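Long-range contacts in Serpin48 (Tenebrio molitor, PDB 3OZQ), which inhibits the protease SPE specifically, acting as a serine protease inhibitor of the serpin family in the innate immunity of the insect: residues 42-47 with 117-122; 57-62 with 288-293; 128-133 with 152-157; 145-150 with 316-321; 232-237 with 354-359. One frame throughout, in Å; residues are numbered along the deposited sequence.

Contact 1: residues 42-47 with 117-122; sequences ATLLAL and YGAQSE
A chi1 of -66° sets CG of Y117 anti to the carbonyl carbon, on a CB that points toward helix 42-47. L47 answers with CG roughly anti to its backbone N (chi1 -156°), which lays the branch beside the root of the phenol ring. Side chains of L47 and Y117 then cross obliquely, and the helix backbone itself presses on the aromatic face: CA of L47 sits over the ring, 3.7 Å from its centroid and 14° off the normal, a CH-pi contact. Further down the leucine, CG meets Y117 CB at 3.7 Å, while CD1 goes on to A119 and touches its CB at 3.8 Å. The A46 methyl adds to the packing, CB lying 3.5 Å from CE1 of Y117. CD1 of the same ring approaches the carbonyl of T43, with T43 O at 3.3 Å; that oxygen already accepts the helical hydrogen bond from L47 N. Polar traffic between the segments passes through one water, which donates to Y117 O (2.8 Å) and to T43 OG1 (3.2 Å), a hydroxyl also hydrogen-bonded to S40 O. The contact is thus a buried, mainly apolar junction of helix 38-50 of the serpin fold with the turn leading into strand 120-124. Y117 is flanked further by I112 of helix 107-115 and by R70, E74 and V77 of helix 70-83. L47 reaches F109 and A113 of helix 107-115 and I97 of strand 90-100, the strand with which 120-124 pairs in parallel.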
# COMPACT_ATOMS: atom_id res chain seq x y z
N ALA A 42 7.30 -2.31 3.14
CA ALA A 42 7.95 -3.26 4.04
C ALA A 42 8.90 -4.18 3.29
O ALA A 42 10.00 -4.44 3.75
CB ALA A 42 6.91 -4.07 4.81
N THR A 43 8.49 -4.68 2.13
CA THR A 43 9.39 -5.52 1.35
C THR A 43 10.63 -4.77 0.82
O THR A 43 11.72 -5.34 0.65
CB THR A 43 8.67 -6.14 0.17
OG1 THR A 43 8.21 -5.10 -0.70
CG2 THR A 43 7.49 -6.98 0.66
N LEU A 44 10.46 -3.49 0.52
CA LEU A 44 11.58 -2.70 0.02
C LEU A 44 12.56 -2.43 1.15
O LEU A 44 13.77 -2.60 1.01
CB LEU A 44 11.06 -1.40 -0.60
CG LEU A 44 12.12 -0.57 -1.32
CD1 LEU A 44 12.96 -1.48 -2.18
CD2 LEU A 44 11.47 0.55 -2.16
N LEU A 45 12.02 -2.05 2.30
CA LEU A 45 12.86 -1.80 3.46
C LEU A 45 13.58 -3.08 3.90
O LEU A 45 14.70 -3.03 4.42
CB LEU A 45 12.01 -1.26 4.59
CG LEU A 45 12.81 -0.79 5.81
CD1 LEU A 45 13.58 0.48 5.49
CD2 LEU A 45 11.89 -0.58 7.00
N ALA A 46 12.93 -4.23 3.72
CA ALA A 46 13.58 -5.51 4.00
C ALA A 46 14.77 -5.74 3.05
O ALA A 46 15.81 -6.25 3.45
CB ALA A 46 12.57 -6.65 3.93
N LEU A 47 14.62 -5.35 1.78
CA LEU A 47 15.73 -5.42 0.84
C LEU A 47 16.86 -4.56 1.37
O LEU A 47 18.00 -5.02 1.49
CB LEU A 47 15.30 -4.90 -0.53
CG LEU A 47 16.09 -5.39 -1.75
CD1 LEU A 47 16.03 -4.38 -2.87
CD2 LEU A 47 17.52 -5.75 -1.42
N TYR A 117 13.46 -10.08 -3.49
CA TYR A 117 12.62 -8.98 -3.01
C TYR A 117 11.83 -8.25 -4.09
O TYR A 117 11.26 -7.19 -3.83
CB TYR A 117 13.46 -7.95 -2.25
CG TYR A 117 14.06 -8.44 -0.96
CD1 TYR A 117 13.45 -8.17 0.25
CD2 TYR A 117 15.26 -9.14 -0.95
CE1 TYR A 117 14.01 -8.61 1.44
CE2 TYR A 117 15.82 -9.58 0.22
CZ TYR A 117 15.20 -9.31 1.41
OH TYR A 117 15.78 -9.75 2.59
N GLY A 118 11.80 -8.80 -5.30
CA GLY A 118 11.05 -8.20 -6.38
C GLY A 118 11.37 -6.73 -6.60
O GLY A 118 10.47 -5.91 -6.82
N ALA A 119 12.65 -6.40 -6.54
CA ALA A 119 13.09 -5.04 -6.80
C ALA A 119 14.41 -5.12 -7.56
O ALA A 119 14.87 -6.21 -7.90
CB ALA A 119 13.27 -4.29 -5.51
N GLN A 120 15.02 -3.97 -7.82
CA GLN A 120 16.39 -3.98 -8.31
C GLN A 120 17.21 -2.84 -7.74
O GLN A 120 16.68 -2.00 -7.01
CB GLN A 120 16.44 -4.01 -9.83
CG GLN A 120 15.98 -2.78 -10.51
CD GLN A 120 15.75 -3.03 -11.98
OE1 GLN A 120 16.02 -2.16 -12.81
NE2 GLN A 120 15.25 -4.21 -12.30
N SER A 121 18.51 -2.83 -8.04
CA SER A 121 19.38 -1.77 -7.53
C SER A 121 20.35 -1.35 -8.62
O SER A 121 20.76 -2.16 -9.45
CB SER A 121 20.10 -2.22 -6.27
OG SER A 121 20.89 -1.18 -5.72
N GLU A 122 20.71 -0.07 -8.61
CA GLU A 122 21.40 0.54 -9.74
C GLU A 122 22.11 1.80 -9.28
O GLU A 122 21.62 2.51 -8.39
CB GLU A 122 20.37 0.83 -10.84
CG GLU A 122 20.87 1.62 -12.03
CD GLU A 122 19.92 1.54 -13.21
OE1 GLU A 122 19.71 2.56 -13.91
OE2 GLU A 122 19.37 0.43 -13.45
O HOH W 1 10.40 -4.62 -3.01

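Contact 2: residues 57-62 with 288-293; sequences AEEIRQ and VKKAFG
E59 reaches from helix 57-62 to the start of the 3-10 segment 290-292, where its OE1 accepts from two successive backbone N-H groups. In the serpin fold this ties helix 54-63 to the loop that follows helix 279-286. The bond from K290 N is 2.9 Å and uses the syn lone pair of E59 OE1. The one from K289 N to the same OE1, 3.0 Å long, arrives from above, 49° out of the carboxylate plane. A water adds a third donor to this oxygen, 2.6 Å from E59 OE1, and accepts in turn from A291 N. Three consecutive amides at the opening of a short 3-10 turn are therefore gathered on one carboxylate oxygen, two directly and one through solvent, and this grip should fix the rotation of the carboxylate. The E59 chain is extended beyond CG, and the K290 side chain crosses it at about a right angle, its CD 3.6 Å from E59 OE2. The ammonium of K290 stays apart from the acid and has a long, weak ion pair with E295. Next to the polar group packs I60, which also covers L45 and Q49 of helix 38-50. Its chi1 of -67° sets CG1 anti to the carbonyl carbon, where it meets V288 CG1 at 4.1 Å as the two side chains slant across each other. One carbon further out, CD1 of I60 comes to 4.3 Å from the methyl CB of A291.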
# COMPACT_ATOMS: atom_id res chain seq x y z
N ALA A 57 20.90 -2.54 10.68
CA ALA A 57 20.04 -3.60 10.15
C ALA A 57 19.10 -4.15 11.21
O ALA A 57 17.97 -4.54 10.91
CB ALA A 57 20.87 -4.72 9.57
N GLU A 58 19.57 -4.16 12.45
CA GLU A 58 18.80 -4.72 13.56
C GLU A 58 17.58 -3.86 13.89
O GLU A 58 16.51 -4.38 14.19
CB GLU A 58 19.68 -4.89 14.79
CG GLU A 58 18.96 -5.50 15.99
CD GLU A 58 18.40 -6.88 15.70
OE1 GLU A 58 18.84 -7.51 14.72
OE2 GLU A 58 17.51 -7.32 16.46
N GLU A 59 17.76 -2.54 13.85
CA GLU A 59 16.65 -1.61 14.03
C GLU A 59 15.55 -1.91 13.02
O GLU A 59 14.41 -2.17 13.40
CB GLU A 59 17.12 -0.17 13.85
CG GLU A 59 17.28 0.61 15.13
CD GLU A 59 17.74 2.03 14.87
OE1 GLU A 59 17.79 2.43 13.68
OE2 GLU A 59 18.05 2.75 15.84
N ILE A 60 15.90 -1.87 11.74
CA ILE A 60 14.92 -2.14 10.69
C ILE A 60 14.17 -3.42 10.99
O ILE A 60 12.95 -3.52 10.78
CB ILE A 60 15.59 -2.23 9.32
CG1 ILE A 60 16.15 -0.85 8.92
CG2 ILE A 60 14.62 -2.71 8.26
CD1 ILE A 60 17.06 -0.90 7.73
N ARG A 61 14.89 -4.42 11.49
CA ARG A 61 14.29 -5.70 11.81
C ARG A 61 13.28 -5.55 12.95
O ARG A 61 12.19 -6.13 12.90
CB ARG A 61 15.37 -6.70 12.22
CG ARG A 61 15.02 -8.16 11.95
CD ARG A 61 15.72 -9.07 12.96
NE ARG A 61 15.16 -8.87 14.30
CZ ARG A 61 15.62 -9.44 15.41
NH1 ARG A 61 16.66 -10.26 15.37
NH2 ARG A 61 15.03 -9.18 16.57
N GLN A 62 13.66 -4.77 13.95
CA GLN A 62 12.84 -4.49 15.12
C GLN A 62 11.55 -3.82 14.73
O GLN A 62 10.49 -4.19 15.24
CB GLN A 62 13.62 -3.60 16.11
CG GLN A 62 12.83 -3.05 17.31
CD GLN A 62 13.36 -1.70 17.81
OE1 GLN A 62 14.31 -1.15 17.26
NE2 GLN A 62 12.74 -1.15 18.85
N VAL A 288 13.06 3.46 12.97
CA VAL A 288 14.25 3.41 12.13
C VAL A 288 14.96 4.75 12.18
O VAL A 288 14.46 5.75 11.65
CB VAL A 288 13.92 3.08 10.67
CG1 VAL A 288 15.20 3.05 9.84
CG2 VAL A 288 13.18 1.76 10.56
N LYS A 289 16.12 4.79 12.83
CA LYS A 289 16.87 6.04 12.98
C LYS A 289 18.25 5.94 12.34
O LYS A 289 18.60 6.74 11.48
CB LYS A 289 17.00 6.44 14.45
CG LYS A 289 15.67 6.52 15.22
CD LYS A 289 14.53 7.08 14.36
CE LYS A 289 13.60 7.99 15.16
NZ LYS A 289 14.08 9.41 15.15
N LYS A 290 19.01 4.92 12.75
CA LYS A 290 20.40 4.75 12.32
C LYS A 290 20.58 4.82 10.81
O LYS A 290 21.50 5.48 10.33
CB LYS A 290 20.97 3.43 12.84
CG LYS A 290 21.89 3.56 14.05
CD LYS A 290 21.22 4.28 15.21
CE LYS A 290 22.19 4.50 16.36
NZ LYS A 290 22.74 3.22 16.89
N ALA A 291 19.71 4.14 10.07
CA ALA A 291 19.89 3.99 8.63
C ALA A 291 19.81 5.32 7.88
O ALA A 291 20.23 5.41 6.73
CB ALA A 291 18.91 3.00 8.06
N PHE A 292 19.24 6.34 8.53
CA PHE A 292 19.06 7.66 7.91
C PHE A 292 20.14 8.66 8.30
O PHE A 292 20.15 9.79 7.80
CB PHE A 292 17.70 8.25 8.31
CG PHE A 292 16.51 7.40 7.94
CD1 PHE A 292 16.37 6.88 6.66
CD2 PHE A 292 15.53 7.12 8.89
CE1 PHE A 292 15.24 6.12 6.33
CE2 PHE A 292 14.41 6.35 8.57
CZ PHE A 292 14.26 5.85 7.29
N GLY A 293 21.03 8.27 9.21
CA GLY A 293 22.00 9.20 9.78
C GLY A 293 23.45 8.75 9.72
O GLY A 293 23.79 7.84 8.97
O HOH W 2 18.36 1.55 11.27

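Contact 3: residues 128-133 with 152-157; sequences EKNDAA and VDPEIL
The flat carboxamide of N130 meets the pyrrolidine ring of P154 through its amide nitrogen: ND2 lies 3.7 Å from both CB and CG of the proline. The N130 side chain, its CG anti to the carbonyl carbon (chi1 -64°), crosses that of P154 at a slant. The CB of P154 is shared, for the A133 methyl also packs on it, at 3.6 Å. Just before the proline, D153 turns back on its own backbone: OD2 accepts from E155 N on the anti side, 34° out of the carboxylate plane; this is an Asx turn. It opens the 3-10 segment 154-156, which lies against the first turn of helix 129-143. In serpins this helix, helix F, rests on sheet A, and the connection leaving it for strand 163-174 doubles back along it, as here. The hydrogen bond from V152 N to N137 OD1 holds the connection to the same helix further along. L157 lays CD1 against the first turn, 3.8 Å from A132 CB and 3.3 Å from K129 O. V152 contributes CG1, which touches CB of A133 at 4.0 Å. The K129 chain runs past L157 O, its CE so near that oxygen that the exact distance is doubtful. A chi4 of 84° bends the ammonium of K129 aside, leaving NZ 4.2 Å from L157 O.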
# COMPACT_ATOMS: atom_id res chain seq x y z
N GLU A 128 23.64 15.77 -11.19
CA GLU A 128 22.72 16.44 -12.09
C GLU A 128 21.30 16.11 -11.64
O GLU A 128 20.77 15.08 -12.02
CB GLU A 128 22.93 15.94 -13.52
CG GLU A 128 24.36 16.07 -14.04
CD GLU A 128 24.70 17.49 -14.46
OE1 GLU A 128 24.17 17.94 -15.50
OE2 GLU A 128 25.50 18.15 -13.76
N LYS A 129 20.71 16.99 -10.84
CA LYS A 129 19.43 16.69 -10.19
C LYS A 129 18.38 16.21 -11.17
O LYS A 129 17.80 15.13 -10.98
CB LYS A 129 18.91 17.91 -9.42
CG LYS A 129 19.74 18.33 -8.21
CD LYS A 129 19.08 19.53 -7.50
CE LYS A 129 19.69 19.83 -6.13
NZ LYS A 129 20.91 20.69 -6.16
N ASN A 130 18.14 16.99 -12.22
CA ASN A 130 17.02 16.73 -13.12
C ASN A 130 17.16 15.50 -14.01
O ASN A 130 16.18 14.83 -14.32
CB ASN A 130 16.71 17.98 -13.95
CG ASN A 130 16.25 19.14 -13.10
OD1 ASN A 130 17.07 19.93 -12.63
ND2 ASN A 130 14.96 19.22 -12.86
N ASP A 131 18.39 15.22 -14.43
CA ASP A 131 18.66 14.01 -15.19
C ASP A 131 18.43 12.78 -14.31
O ASP A 131 17.95 11.75 -14.79
CB ASP A 131 20.10 14.01 -15.70
CG ASP A 131 20.37 15.14 -16.68
OD1 ASP A 131 19.65 16.17 -16.63
OD2 ASP A 131 21.30 15.00 -17.51
N ALA A 132 18.79 12.89 -13.04
CA ALA A 132 18.67 11.76 -12.12
C ALA A 132 17.19 11.47 -11.91
O ALA A 132 16.72 10.37 -12.20
CB ALA A 132 19.38 12.05 -10.81
N ALA A 133 16.46 12.49 -11.47
CA ALA A 133 15.00 12.44 -11.37
C ALA A 133 14.33 11.86 -12.62
O ALA A 133 13.54 10.93 -12.53
CB ALA A 133 14.45 13.82 -11.08
N VAL A 152 9.62 10.83 -8.56
CA VAL A 152 10.70 11.58 -7.91
C VAL A 152 10.58 13.05 -8.30
O VAL A 152 10.56 13.40 -9.48
CB VAL A 152 12.10 11.07 -8.32
CG1 VAL A 152 13.21 11.96 -7.73
CG2 VAL A 152 12.29 9.60 -7.90
N ASP A 153 10.47 13.90 -7.29
CA ASP A 153 10.51 15.34 -7.49
C ASP A 153 11.97 15.76 -7.35
O ASP A 153 12.54 15.67 -6.26
CB ASP A 153 9.64 16.04 -6.45
CG ASP A 153 9.81 17.55 -6.46
OD1 ASP A 153 8.92 18.23 -5.92
OD2 ASP A 153 10.82 18.06 -6.99
N PRO A 154 12.57 16.23 -8.45
CA PRO A 154 14.02 16.48 -8.47
C PRO A 154 14.47 17.36 -7.31
O PRO A 154 15.63 17.30 -6.91
CB PRO A 154 14.23 17.18 -9.82
CG PRO A 154 12.92 17.73 -10.19
CD PRO A 154 11.92 16.73 -9.67
N GLU A 155 13.56 18.15 -6.76
CA GLU A 155 13.90 19.02 -5.65
C GLU A 155 14.36 18.26 -4.39
O GLU A 155 15.04 18.83 -3.54
CB GLU A 155 12.73 19.94 -5.32
CG GLU A 155 12.43 20.96 -6.42
CD GLU A 155 13.55 21.98 -6.60
OE1 GLU A 155 13.47 23.06 -5.97
OE2 GLU A 155 14.50 21.71 -7.38
N ILE A 156 13.99 16.98 -4.28
CA ILE A 156 14.37 16.19 -3.11
C ILE A 156 15.82 15.76 -3.18
O ILE A 156 16.41 15.35 -2.18
CB ILE A 156 13.48 14.94 -2.94
CG1 ILE A 156 13.79 13.91 -4.02
CG2 ILE A 156 12.03 15.32 -2.93
CD1 ILE A 156 13.41 12.49 -3.67
N LEU A 157 16.40 15.85 -4.37
CA LEU A 157 17.79 15.44 -4.59
C LEU A 157 18.75 16.57 -4.24
O LEU A 157 18.46 17.74 -4.47
CB LEU A 157 17.99 15.04 -6.05
CG LEU A 157 16.99 14.02 -6.58
CD1 LEU A 157 17.34 13.66 -8.01
CD2 LEU A 157 17.01 12.78 -5.68

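Contact 4: residues 145-150 with 316-321; sequences QHKIQN and KSFIDV
K316 and I148 slide past each other in opposite directions, the lysine running out from strand 316-321 and the isoleucine reaching in from the loop 145-150. The K316 chain is extended throughout, CG anti to the backbone N, and its CD passes the I148 branch CG2 at 4.0 Å. Its ammonium ends on the loop backbone: NZ donates to Q149 O at 2.8 Å, nearly along the C=O axis (171°). A weak second bond goes from NZ to N150 O at 3.5 Å. An alanine in place of K316 would probably leave the Q149 carbonyl without this donor and open a gap beside CG2 of I148, setting the loop freer to move. The other branch of I148 works on F318, two residues along the strand. There chi1 (72°) places CG in the crowded position between the backbone N and the carbonyl carbon, and the ring beyond it meets both I148 and K147 of the loop. I148 CG1 lies at the edge of this ring, near its plane, 3.8 Å from CE1. The terminal CD1 of I148 continues outward, 3.8 Å from K316 O and still near F318 CD1. K147 adds its CB, also 3.8 Å from F318 CE1, before its chain leads away. I148 also packs on A168, and F318 meets the ring of Y170, both of strand 163-174, which pairs in parallel with 310-321. The arrangement is that of the loop after helix F lying on sheet A of a serpin, and the direct pairing of these two strands is consistent with a reactive loop not inserted between them.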
# COMPACT_ATOMS: atom_id res chain seq x y z
N GLN A 145 3.69 0.54 -17.04
CA GLN A 145 2.99 0.90 -18.27
C GLN A 145 2.56 2.37 -18.30
O GLN A 145 1.42 2.69 -18.66
CB GLN A 145 1.79 -0.02 -18.55
CG GLN A 145 1.31 -0.88 -17.37
CD GLN A 145 2.37 -1.85 -16.88
OE1 GLN A 145 2.49 -2.11 -15.68
NE2 GLN A 145 3.16 -2.38 -17.81
N HIS A 146 3.48 3.25 -17.91
CA HIS A 146 3.26 4.70 -17.94
C HIS A 146 2.11 5.20 -17.07
O HIS A 146 1.73 6.37 -17.17
CB HIS A 146 3.13 5.20 -19.38
CG HIS A 146 4.35 4.94 -20.22
ND1 HIS A 146 5.27 5.92 -20.53
CD2 HIS A 146 4.81 3.80 -20.78
CE1 HIS A 146 6.24 5.39 -21.26
NE2 HIS A 146 5.98 4.11 -21.43
N LYS A 147 1.60 4.33 -16.20
CA LYS A 147 0.49 4.66 -15.30
C LYS A 147 0.94 5.52 -14.10
O LYS A 147 0.12 6.20 -13.47
CB LYS A 147 -0.16 3.38 -14.76
CG LYS A 147 -0.77 2.44 -15.81
CD LYS A 147 -1.99 3.03 -16.48
CE LYS A 147 -2.90 1.94 -17.05
NZ LYS A 147 -2.14 0.75 -17.54
N ILE A 148 2.23 5.46 -13.78
CA ILE A 148 2.77 6.19 -12.64
C ILE A 148 3.91 7.09 -13.08
O ILE A 148 4.97 6.63 -13.52
CB ILE A 148 3.20 5.24 -11.50
CG1 ILE A 148 1.97 4.52 -10.95
CG2 ILE A 148 3.95 6.02 -10.40
CD1 ILE A 148 2.24 3.66 -9.72
N GLN A 149 3.68 8.39 -12.99
CA GLN A 149 4.60 9.35 -13.56
C GLN A 149 5.12 10.28 -12.49
O GLN A 149 4.48 10.46 -11.44
CB GLN A 149 3.90 10.13 -14.69
CG GLN A 149 3.46 9.24 -15.84
CD GLN A 149 3.00 10.03 -17.05
OE1 GLN A 149 2.77 11.24 -16.96
NE2 GLN A 149 2.87 9.36 -18.19
N ASN A 150 6.30 10.84 -12.75
CA ASN A 150 6.86 11.87 -11.89
C ASN A 150 6.90 11.47 -10.43
O ASN A 150 6.55 12.26 -9.56
CB ASN A 150 6.06 13.16 -12.07
CG ASN A 150 6.23 13.74 -13.44
OD1 ASN A 150 7.26 14.33 -13.75
ND2 ASN A 150 5.22 13.56 -14.30
N LYS A 316 4.74 5.76 -4.37
CA LYS A 316 3.63 6.34 -5.11
C LYS A 316 2.74 5.24 -5.61
O LYS A 316 3.23 4.22 -6.11
CB LYS A 316 4.14 7.18 -6.28
CG LYS A 316 3.06 8.04 -6.91
CD LYS A 316 3.69 9.06 -7.84
CE LYS A 316 2.67 10.11 -8.29
NZ LYS A 316 3.29 11.25 -9.02
N SER A 317 1.44 5.43 -5.47
CA SER A 317 0.46 4.42 -5.86
C SER A 317 -0.87 5.09 -6.19
O SER A 317 -1.11 6.23 -5.81
CB SER A 317 0.28 3.40 -4.73
OG SER A 317 -0.42 3.97 -3.63
N PHE A 318 -1.72 4.36 -6.91
CA PHE A 318 -3.08 4.81 -7.16
C PHE A 318 -4.03 3.62 -7.15
O PHE A 318 -3.61 2.46 -7.24
CB PHE A 318 -3.19 5.53 -8.50
CG PHE A 318 -3.06 4.63 -9.68
CD1 PHE A 318 -1.81 4.24 -10.13
CD2 PHE A 318 -4.18 4.18 -10.35
CE1 PHE A 318 -1.68 3.40 -11.23
CE2 PHE A 318 -4.07 3.34 -11.45
CZ PHE A 318 -2.82 2.96 -11.88
N ILE A 319 -5.31 3.95 -7.03
CA ILE A 319 -6.38 2.97 -7.13
C ILE A 319 -7.52 3.63 -7.88
O ILE A 319 -7.80 4.83 -7.73
CB ILE A 319 -6.87 2.52 -5.76
CG1 ILE A 319 -7.88 1.36 -5.92
CG2 ILE A 319 -7.51 3.70 -5.03
CD1 ILE A 319 -8.33 0.75 -4.60
N ASP A 320 -8.17 2.85 -8.73
CA ASP A 320 -9.24 3.37 -9.54
C ASP A 320 -10.38 2.36 -9.46
O ASP A 320 -10.30 1.26 -10.01
CB ASP A 320 -8.76 3.58 -10.98
CG ASP A 320 -9.73 4.41 -11.80
OD1 ASP A 320 -9.34 4.88 -12.90
OD2 ASP A 320 -10.89 4.61 -11.35
N VAL A 321 -11.43 2.73 -8.73
CA VAL A 321 -12.48 1.77 -8.42
C VAL A 321 -13.70 2.04 -9.27
O VAL A 321 -14.24 3.14 -9.27
CB VAL A 321 -12.85 1.81 -6.93
CG1 VAL A 321 -14.08 0.98 -6.68
CG2 VAL A 321 -11.68 1.29 -6.10

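Contact 5: residues 232-237 with 354-359; sequences LTIVLS and HPFIFY
T233 and Y359 exchange two backbone hydrogen bonds: T233 N gives to Y359 O at 2.8 Å, and Y359 N returns one to T233 O. The next hydrogen-bonded pair, V235 with I357, is less even. V235 N gives to I357 O at 2.8 Å. The return bond, from I357 N to V235 O, is longer at 3.3 Å. Between them I234 and F358 form a non-hydrogen-bonded pair, CD1 of the isoleucine touching CB of the phenylalanine. Beyond the regular ladder, water links S237 N to P355 O, and H354 NE2 donates to S237 O at 2.7 Å, only 9° out of the imidazole plane. L236 CD1 covers a face of that imidazole, 3.3 Å from H354 NE2. An alanine at H354 would probably leave S237 O without its donor and a gap beside L236 CD1. At the other end, one water joins T233 OG1 to Y359 OH and a second joins T233 OG1 to Y359 O. T233 CB rests over the Y359 ring, offset toward its rim, 3.7 Å from the centroid. Strand 231-237 also pairs with 219-225, and 356-362 with 365-372, an antiparallel core typical of sheet B in serpins.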
# COMPACT_ATOMS: atom_id res chain seq x y z
N LEU A 232 -11.80 -6.29 -1.23
CA LEU A 232 -11.79 -4.90 -0.79
C LEU A 232 -12.73 -4.75 0.40
O LEU A 232 -13.92 -5.04 0.30
CB LEU A 232 -12.22 -3.96 -1.91
CG LEU A 232 -12.30 -2.50 -1.44
CD1 LEU A 232 -10.92 -1.95 -1.40
CD2 LEU A 232 -13.19 -1.61 -2.33
N THR A 233 -12.19 -4.34 1.54
CA THR A 233 -12.99 -4.19 2.75
C THR A 233 -13.25 -2.71 3.06
O THR A 233 -12.30 -1.93 3.18
CB THR A 233 -12.27 -4.83 3.98
OG1 THR A 233 -12.18 -6.26 3.81
CG2 THR A 233 -13.02 -4.52 5.27
N ILE A 234 -14.53 -2.35 3.20
CA ILE A 234 -14.92 -0.99 3.60
C ILE A 234 -15.25 -1.00 5.08
O ILE A 234 -15.95 -1.90 5.55
CB ILE A 234 -16.20 -0.52 2.84
CG1 ILE A 234 -16.07 -0.78 1.34
CG2 ILE A 234 -16.52 0.93 3.15
CD1 ILE A 234 -14.87 -0.13 0.73
N VAL A 235 -14.73 -0.03 5.81
CA VAL A 235 -15.09 0.17 7.21
C VAL A 235 -15.89 1.46 7.29
O VAL A 235 -15.35 2.56 7.11
CB VAL A 235 -13.87 0.24 8.14
CG1 VAL A 235 -14.32 0.39 9.58
CG2 VAL A 235 -13.00 -1.01 7.97
N LEU A 236 -17.18 1.31 7.57
CA LEU A 236 -18.14 2.40 7.49
C LEU A 236 -18.71 2.75 8.86
O LEU A 236 -19.41 1.95 9.46
CB LEU A 236 -19.28 1.97 6.57
CG LEU A 236 -20.37 2.99 6.29
CD1 LEU A 236 -19.76 4.21 5.58
CD2 LEU A 236 -21.48 2.36 5.45
N SER A 237 -18.40 3.94 9.36
CA SER A 237 -18.94 4.35 10.65
C SER A 237 -20.45 4.51 10.57
O SER A 237 -21.00 4.93 9.54
CB SER A 237 -18.28 5.62 11.16
OG SER A 237 -18.54 6.73 10.32
N HIS A 354 -20.76 8.51 3.09
CA HIS A 354 -19.99 9.41 3.93
C HIS A 354 -18.59 8.79 4.05
O HIS A 354 -18.38 7.67 3.60
CB HIS A 354 -20.65 9.61 5.30
CG HIS A 354 -20.93 8.34 6.04
ND1 HIS A 354 -21.95 7.48 5.70
CD2 HIS A 354 -20.33 7.80 7.13
CE1 HIS A 354 -21.96 6.46 6.53
NE2 HIS A 354 -20.99 6.63 7.41
N PRO A 355 -17.63 9.53 4.62
CA PRO A 355 -16.21 9.12 4.63
C PRO A 355 -15.95 7.76 5.26
O PRO A 355 -16.56 7.40 6.27
CB PRO A 355 -15.54 10.23 5.44
CG PRO A 355 -16.37 11.43 5.16
CD PRO A 355 -17.79 10.91 5.12
N PHE A 356 -15.04 7.00 4.66
CA PHE A 356 -14.79 5.62 5.06
C PHE A 356 -13.32 5.22 4.89
O PHE A 356 -12.59 5.85 4.14
CB PHE A 356 -15.65 4.67 4.23
CG PHE A 356 -15.42 4.78 2.74
CD1 PHE A 356 -14.61 3.87 2.09
CD2 PHE A 356 -16.04 5.76 2.00
CE1 PHE A 356 -14.41 3.96 0.72
CE2 PHE A 356 -15.84 5.85 0.63
CZ PHE A 356 -15.03 4.96 -0.01
N ILE A 357 -12.93 4.17 5.60
CA ILE A 357 -11.63 3.54 5.44
C ILE A 357 -11.84 2.31 4.55
O ILE A 357 -12.90 1.70 4.58
CB ILE A 357 -11.08 3.09 6.81
CG1 ILE A 357 -10.76 4.31 7.68
CG2 ILE A 357 -9.88 2.16 6.68
CD1 ILE A 357 -10.35 3.94 9.11
N PHE A 358 -10.84 1.96 3.74
CA PHE A 358 -10.89 0.74 2.95
C PHE A 358 -9.53 0.06 2.96
O PHE A 358 -8.51 0.69 3.24
CB PHE A 358 -11.28 1.02 1.51
CG PHE A 358 -10.28 1.87 0.79
CD1 PHE A 358 -9.17 1.30 0.20
CD2 PHE A 358 -10.43 3.24 0.75
CE1 PHE A 358 -8.23 2.09 -0.46
CE2 PHE A 358 -9.51 4.03 0.10
CZ PHE A 358 -8.39 3.45 -0.50
N TYR A 359 -9.51 -1.23 2.64
CA TYR A 359 -8.25 -1.92 2.49
C TYR A 359 -8.40 -3.15 1.63
O TYR A 359 -9.44 -3.81 1.63
CB TYR A 359 -7.60 -2.24 3.85
CG TYR A 359 -8.37 -3.20 4.76
CD1 TYR A 359 -9.12 -2.71 5.83
CD2 TYR A 359 -8.28 -4.58 4.59
CE1 TYR A 359 -9.80 -3.58 6.68
CE2 TYR A 359 -8.97 -5.45 5.44
CZ TYR A 359 -9.72 -4.94 6.48
OH TYR A 359 -10.39 -5.78 7.33
O HOH W 3 -10.09 -6.73 2.18
O HOH W 4 -11.99 -7.86 6.06
O HOH W 5 -16.56 5.72 8.26

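In the fold
Contacts 1 and 5 are fully buried, the other three only partly. The buried pair lie on opposite sides of the chain's centre, about 30 Å apart between centres, and differ in kind: contact 1 is helix against turn and mainly apolar, contact 5 a hydrogen-bonded strand pair. Contacts 1 and 2 touch, L45 CG meeting I60 CG2 at 3.6 Å, and join successive helices 38-50 and 54-63 to distant parts of the chain. Contacts 3 and 4 share the connection after helix 129-143, first against strand 310-321, then back against the start of the helix. In contacts 2 and 4 a charged side chain bonds to backbone groups, an acid to amides and a lysine chiefly to one carbonyl; contact 3 relies on packing.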